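Local coordinates for protein Exo-beta-1,3-galactanase (Bifidobacterium bifidum, PDB 5FLW) that probably cleaves galactose units from the non-reducing ends of beta-1,3-galactan chains, as a putative exo-beta-1,3-galactanase of glycoside hydrolase family 43, at residues A[152-157]-A[205-210]; A[158-163]-A[189-194]. All coordinates share one frame; numbering follows the deposited sequence.

Interaction 1: residues A[152-157]-A[205-210]; sequences MSEDRD and SQLTSW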
loop_
_atom_site.group_PDB
_atom_site.type_symbol
_atom_site.label_atom_id
_atom_site.label_comp_id
_atom_site.label_asym_id
_atom_site.label_seq_id
_atom_site.Cartn_x
_atom_site.Cartn_y
_atom_site.Cartn_z
ATOM N N MET A 152 3.068 0.992 8.524
ATOM C CA MET A 152 2.164 2.092 8.829
ATOM C C MET A 152 0.773 1.511 8.987
ATOM O O MET A 152 0.391 0.599 8.245
ATOM C CB MET A 152 2.172 3.171 7.732
ATOM C CG MET A 152 3.544 3.797 7.457
ATOM S SD MET A 152 4.581 2.885 6.269
ATOM C CE MET A 152 3.802 3.348 4.701
ATOM N N SER A 153 0.015 2.033 9.953
ATOM C CA SER A 153 -1.215 1.360 10.373
ATOM C C SER A 153 -2.249 2.386 10.815
ATOM O O SER A 153 -2.058 3.052 11.841
ATOM C CB SER A 153 -0.921 0.394 11.544
ATOM O OG SER A 153 -2.124 -0.062 12.165
ATOM N N GLU A 154 -3.373 2.459 10.101
ATOM C CA GLU A 154 -4.434 3.391 10.469
ATOM C C GLU A 154 -5.240 2.836 11.641
ATOM O O GLU A 154 -5.725 1.697 11.596
ATOM C CB GLU A 154 -5.346 3.685 9.272
ATOM C CG GLU A 154 -6.275 4.898 9.482
ATOM C CD GLU A 154 -7.601 4.564 10.169
ATOM O OE1 GLU A 154 -8.165 3.480 9.894
ATOM O OE2 GLU A 154 -8.088 5.388 10.987
ATOM N N ASP A 155 -5.387 3.656 12.684
ATOM C CA ASP A 155 -6.009 3.281 13.953
ATOM C C ASP A 155 -7.076 4.334 14.247
ATOM O O ASP A 155 -6.740 5.477 14.606
ATOM C CB ASP A 155 -4.907 3.234 15.017
ATOM C CG ASP A 155 -5.412 3.185 16.455
ATOM O OD1 ASP A 155 -6.630 3.212 16.737
ATOM O OD2 ASP A 155 -4.510 3.150 17.348
ATOM N N ARG A 156 -8.360 3.957 14.085
ATOM C CA ARG A 156 -9.432 4.966 14.121
ATOM C C ARG A 156 -9.492 5.737 15.445
ATOM O O ARG A 156 -9.971 6.884 15.473
ATOM C CB ARG A 156 -10.787 4.362 13.785
ATOM C CG ARG A 156 -11.862 5.417 13.369
ATOM C CD ARG A 156 -11.530 6.127 12.042
ATOM N NE ARG A 156 -10.910 5.208 11.075
ATOM C CZ ARG A 156 -11.564 4.512 10.132
ATOM N NH1 ARG A 156 -12.887 4.610 9.984
ATOM N NH2 ARG A 156 -10.880 3.684 9.341
ATOM N N ASP A 157 -9.031 5.136 16.553
ATOM C CA ASP A 157 -9.128 5.817 17.840
ATOM C C ASP A 157 -7.977 6.795 18.092
ATOM O O ASP A 157 -8.102 7.642 18.985
ATOM C CB ASP A 157 -9.156 4.819 18.999
ATOM C CG ASP A 157 -10.325 3.839 18.931
ATOM O OD1 ASP A 157 -11.464 4.236 18.600
ATOM O OD2 ASP A 157 -10.055 2.649 19.211
ATOM N N SER A 205 -5.046 9.070 2.360
ATOM C CA SER A 205 -6.367 9.474 1.894
ATOM C C SER A 205 -7.279 9.855 3.058
ATOM O O SER A 205 -7.203 9.275 4.150
ATOM C CB SER A 205 -7.036 8.363 1.077
ATOM O OG SER A 205 -6.970 7.116 1.746
ATOM N N GLN A 206 -8.156 10.829 2.813
ATOM C CA GLN A 206 -9.158 11.147 3.827
ATOM C C GLN A 206 -10.129 9.975 3.968
ATOM O O GLN A 206 -10.145 9.045 3.156
ATOM C CB GLN A 206 -9.889 12.464 3.516
ATOM C CG GLN A 206 -8.936 13.616 3.229
ATOM C CD GLN A 206 -9.672 14.931 2.963
ATOM O OE1 GLN A 206 -9.413 15.630 1.968
ATOM N NE2 GLN A 206 -10.603 15.280 3.831
ATOM N N LEU A 207 -10.925 10.017 5.039
ATOM C CA LEU A 207 -11.899 8.973 5.369
ATOM C C LEU A 207 -13.237 9.467 4.830
ATOM O O LEU A 207 -13.970 10.195 5.506
ATOM C CB LEU A 207 -11.948 8.742 6.880
ATOM C CG LEU A 207 -10.606 8.392 7.543
ATOM C CD1 LEU A 207 -10.776 8.183 9.041
ATOM C CD2 LEU A 207 -10.001 7.163 6.941
ATOM N N THR A 208 -13.546 9.096 3.590
ATOM C CA THR A 208 -14.793 9.511 2.948
ATOM C C THR A 208 -15.494 8.313 2.321
ATOM O O THR A 208 -16.168 8.433 1.305
ATOM C CB THR A 208 -14.553 10.589 1.867
ATOM O OG1 THR A 208 -13.760 10.046 0.806
ATOM C CG2 THR A 208 -13.836 11.790 2.456
ATOM N N SER A 209 -15.319 7.158 2.952
ATOM C CA SER A 209 -15.900 5.902 2.493
ATOM C C SER A 209 -15.612 5.605 1.021
ATOM O O SER A 209 -14.469 5.666 0.598
ATOM C CB SER A 209 -17.393 5.796 2.827
ATOM O OG SER A 209 -18.146 6.895 2.348
ATOM N N TRP A 210 -16.642 5.274 0.247
ATOM C CA TRP A 210 -16.441 4.948 -1.166
ATOM C C TRP A 210 -16.065 6.142 -2.042
ATOM O O TRP A 210 -15.408 5.977 -3.063
ATOM C CB TRP A 210 -17.647 4.191 -1.729
ATOM C CG TRP A 210 -17.806 2.833 -1.117
ATOM C CD1 TRP A 210 -18.569 2.510 -0.041
ATOM C CD2 TRP A 210 -17.166 1.622 -1.533
ATOM N NE1 TRP A 210 -18.454 1.172 0.239
ATOM C CE2 TRP A 210 -17.600 0.603 -0.666
ATOM C CE3 TRP A 210 -16.274 1.298 -2.559
ATOM C CZ2 TRP A 210 -17.175 -0.713 -0.789
ATOM C CZ3 TRP A 210 -15.853 -0.012 -2.680
ATOM C CH2 TRP A 210 -16.305 -1.000 -1.804
#
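L207 lays one methyl of its isobutyl group over a face of the R156 guanidinium, with CD1 3.6 Å from R156 NE and set toward the rim of the flat group. The same methyl packs on the R156 side-chain carbon CD at 3.7 Å, and the two side chains approach from opposite directions. R156 starts out with CG anti to its backbone nitrogen (chi1 -162°), and bends at chi2 and chi3 then fold the chain back so that its end comes closer to L207 than its first bond would suggest. The folded arginine grips E154 side-on: R156 NH2 donates to E154 OE1 at 2.8 Å in a nearly straight bond (172°), and R156 NE donates to E154 OE2, also at 2.8 Å. Both acceptors lie close to the guanidinium plane, so the salt bridge fixes the rotation of the face on which L207 rests. E154 itself only brushes the leucine, OE2 lying 4.3 Å from L207 CD1. Losing the guanidinium to an alanine here is likely to leave the E154 carboxylate without its two-nitrogen partner and to take away the face on which L207 CD1 rests. On the leucine side, Y184 OH is hydrogen-bonded to L207 N. The contact joins the end of strand 149-155 to the loop after strand 199-205, a link between neighbouring four-stranded antiparallel blades, consistent with the five-bladed beta-propeller of family 43.

Interaction 2: residues A[158-163]-A[189-194]; sequences HGTHIY and ESPTII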
loop_
_atom_site.group_PDB
_atom_site.type_symbol
_atom_site.label_atom_id
_atom_site.label_comp_id
_atom_site.label_asym_id
_atom_site.label_seq_id
_atom_site.Cartn_x
_atom_site.Cartn_y
_atom_site.Cartn_z
ATOM N N HIS A 158 -6.841 6.683 17.349
ATOM C CA HIS A 158 -5.634 7.439 17.711
ATOM C C HIS A 158 -5.013 8.248 16.581
ATOM O O HIS A 158 -4.542 9.382 16.814
ATOM C CB HIS A 158 -4.538 6.544 18.346
ATOM C CG HIS A 158 -4.991 5.807 19.568
ATOM N ND1 HIS A 158 -5.133 4.440 19.609
ATOM C CD2 HIS A 158 -5.358 6.257 20.790
ATOM C CE1 HIS A 158 -5.555 4.070 20.805
ATOM N NE2 HIS A 158 -5.699 5.155 21.541
ATOM N N GLY A 159 -4.968 7.700 15.379
ATOM C CA GLY A 159 -4.272 8.298 14.270
ATOM C C GLY A 159 -3.629 7.198 13.468
ATOM O O GLY A 159 -3.895 6.013 13.677
ATOM N N THR A 160 -2.768 7.582 12.523
ATOM C CA THR A 160 -2.064 6.590 11.723
ATOM C C THR A 160 -0.645 6.442 12.273
ATOM O O THR A 160 0.084 7.441 12.408
ATOM C CB THR A 160 -2.124 6.937 10.239
ATOM O OG1 THR A 160 -3.510 6.959 9.860
ATOM C CG2 THR A 160 -1.371 5.903 9.390
ATOM N N HIS A 161 -0.300 5.201 12.659
ATOM C CA HIS A 161 0.974 4.888 13.287
ATOM C C HIS A 161 2.039 4.602 12.240
ATOM O O HIS A 161 1.760 4.055 11.168
ATOM C CB HIS A 161 0.885 3.622 14.149
ATOM C CG HIS A 161 -0.092 3.705 15.279
ATOM N ND1 HIS A 161 0.288 3.963 16.579
ATOM C CD2 HIS A 161 -1.436 3.535 15.307
ATOM C CE1 HIS A 161 -0.780 3.952 17.360
ATOM N NE2 HIS A 161 -1.841 3.709 16.612
ATOM N N ILE A 162 3.278 4.911 12.602
ATOM C CA ILE A 162 4.468 4.281 12.040
ATOM C C ILE A 162 4.997 3.366 13.135
ATOM O O ILE A 162 5.366 3.837 14.220
ATOM C CB ILE A 162 5.536 5.312 11.636
ATOM C CG1 ILE A 162 4.980 6.305 10.593
ATOM C CG2 ILE A 162 6.793 4.591 11.145
ATOM C CD1 ILE A 162 5.918 7.433 10.208
ATOM N N TYR A 163 4.979 2.055 12.885
ATOM C CA TYR A 163 5.453 1.055 13.832
ATOM C C TYR A 163 6.780 0.485 13.343
ATOM O O TYR A 163 6.885 0.081 12.179
ATOM C CB TYR A 163 4.463 -0.099 13.892
ATOM C CG TYR A 163 3.155 0.166 14.596
ATOM C CD1 TYR A 163 3.123 0.699 15.897
ATOM C CD2 TYR A 163 1.945 -0.192 13.993
ATOM C CE1 TYR A 163 1.900 0.896 16.555
ATOM C CE2 TYR A 163 0.734 0.013 14.632
ATOM C CZ TYR A 163 0.717 0.542 15.906
ATOM O OH TYR A 163 -0.481 0.741 16.530
ATOM N N GLU A 189 -5.930 7.400 5.752
ATOM C CA GLU A 189 -5.738 5.965 5.566
ATOM C C GLU A 189 -4.871 5.649 4.344
ATOM O O GLU A 189 -4.253 6.545 3.782
ATOM C CB GLU A 189 -7.050 5.178 5.608
ATOM C CG GLU A 189 -8.040 5.509 4.520
ATOM C CD GLU A 189 -9.360 4.779 4.696
ATOM O OE1 GLU A 189 -9.420 3.778 5.438
ATOM O OE2 GLU A 189 -10.341 5.208 4.075
ATOM N N SER A 190 -4.821 4.348 3.799
ATOM C CA SER A 190 -4.002 3.924 2.657
ATOM C C SER A 190 -2.633 4.611 2.669
ATOM O O SER A 190 -2.265 5.289 1.720
ATOM C CB SER A 190 -4.731 4.117 1.318
ATOM O OG SER A 190 -4.926 5.480 0.992
ATOM N N PRO A 191 -1.875 4.416 3.745
ATOM C CA PRO A 191 -0.579 5.100 3.858
ATOM C C PRO A 191 0.492 4.532 2.933
ATOM O O PRO A 191 0.552 3.318 2.671
ATOM C CB PRO A 191 -0.192 4.858 5.330
ATOM C CG PRO A 191 -0.866 3.555 5.672
ATOM C CD PRO A 191 -2.206 3.652 4.966
ATOM N N THR A 192 1.388 5.436 2.504
ATOM C CA THR A 192 2.595 5.073 1.770
ATOM C C THR A 192 3.666 6.127 2.068
ATOM O O THR A 192 3.344 7.312 2.206
ATOM C CB THR A 192 2.292 4.918 0.258
ATOM O OG1 THR A 192 3.499 4.588 -0.451
ATOM C CG2 THR A 192 1.646 6.168 -0.321
ATOM N N ILE A 193 4.931 5.692 2.200
ATOM C CA ILE A 193 6.047 6.583 2.524
ATOM C C ILE A 193 7.213 6.319 1.583
ATOM O O ILE A 193 7.582 5.165 1.340
ATOM C CB ILE A 193 6.520 6.418 4.002
ATOM C CG1 ILE A 193 5.437 6.910 4.977
ATOM C CG2 ILE A 193 7.859 7.163 4.283
ATOM C CD1 ILE A 193 5.735 6.697 6.458
ATOM N N ILE A 194 7.844 7.400 1.123
ATOM C CA ILE A 194 9.106 7.341 0.392
ATOM C C ILE A 194 10.075 8.307 1.067
ATOM O O ILE A 194 9.700 9.109 1.931
ATOM C CB ILE A 194 8.997 7.639 -1.137
ATOM C CG1 ILE A 194 8.476 9.061 -1.414
ATOM C CG2 ILE A 194 8.146 6.592 -1.859
ATOM C CD1 ILE A 194 9.526 10.131 -1.465
#
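I162 and I193 meet through their end methyls, CD1 to CD1 at 3.8 Å, the closest apolar approach between 158-163 and 189-194. The two side chains cross obliquely. In both, CG1 lies anti to the carbonyl carbon (chi1 -59° in I162, -67° in I193) and chi2 is extended at 175°, so each CD1 stands at the far end of an extended branch, where it meets the other. W202 of strand 199-205 and W227 also pack against I162, and M152 of strand 149-155 touches both I193 and P191. A second, looser apolar contact lies nearer the start of both strands: T160 CG2 faces the proline ring at CB of P191, 4.4 Å away. The threonine and the proline each direct their first side-chain bond at the other strand.

No hydrogen bond links the two segments; several of their polar side chains find partners elsewhere. The T160 hydroxyl bonds to the backbone oxygen of L188, just ahead of the second segment, which leaves its methyl for the proline. S190 OG bonds to S205 OG and V245 O, and T192 OG1 to V248 N. H161 points to the other face of its strand, where ND1 pairs with D175 and NE2 with D155, while Y163 OH sits 3.1 Å above the plane of the H161 ring, over its centre. A classic beta bulge, with H158 and G159 opposite D155, opens the strand, and H158 ND1 bonds to D155.

Strands 159-165 and 191-196 belong to different sheets, and the 7.2 Å between the CA atoms of T160 and E189, the nearest such pair, agrees with that. The chemistry is that of a buried, apolar contact with no hydrogen bond between the two segments, held by methyl and ring-carbon packing.

Overall arrangement
Of the strands in these contacts, 149-155 comes first along the chain, and the turn after it leads directly into strand 159-165, its neighbour in the same antiparallel sheet. Interaction 2 closes the shorter loop, from 158-163 to 189-194, and lies wholly within the longer one that interaction 1 closes from 152-157 to 205-210; the two do not cross. Both tie the sheet of 139-179 to the next one, which begins with strand 191-196 and continues with 199-205. Their centres are about 9 Å apart and they touch: S205 O lies 2.8 Å from E189 N, a probable hydrogen bond, and L207 packs on E189.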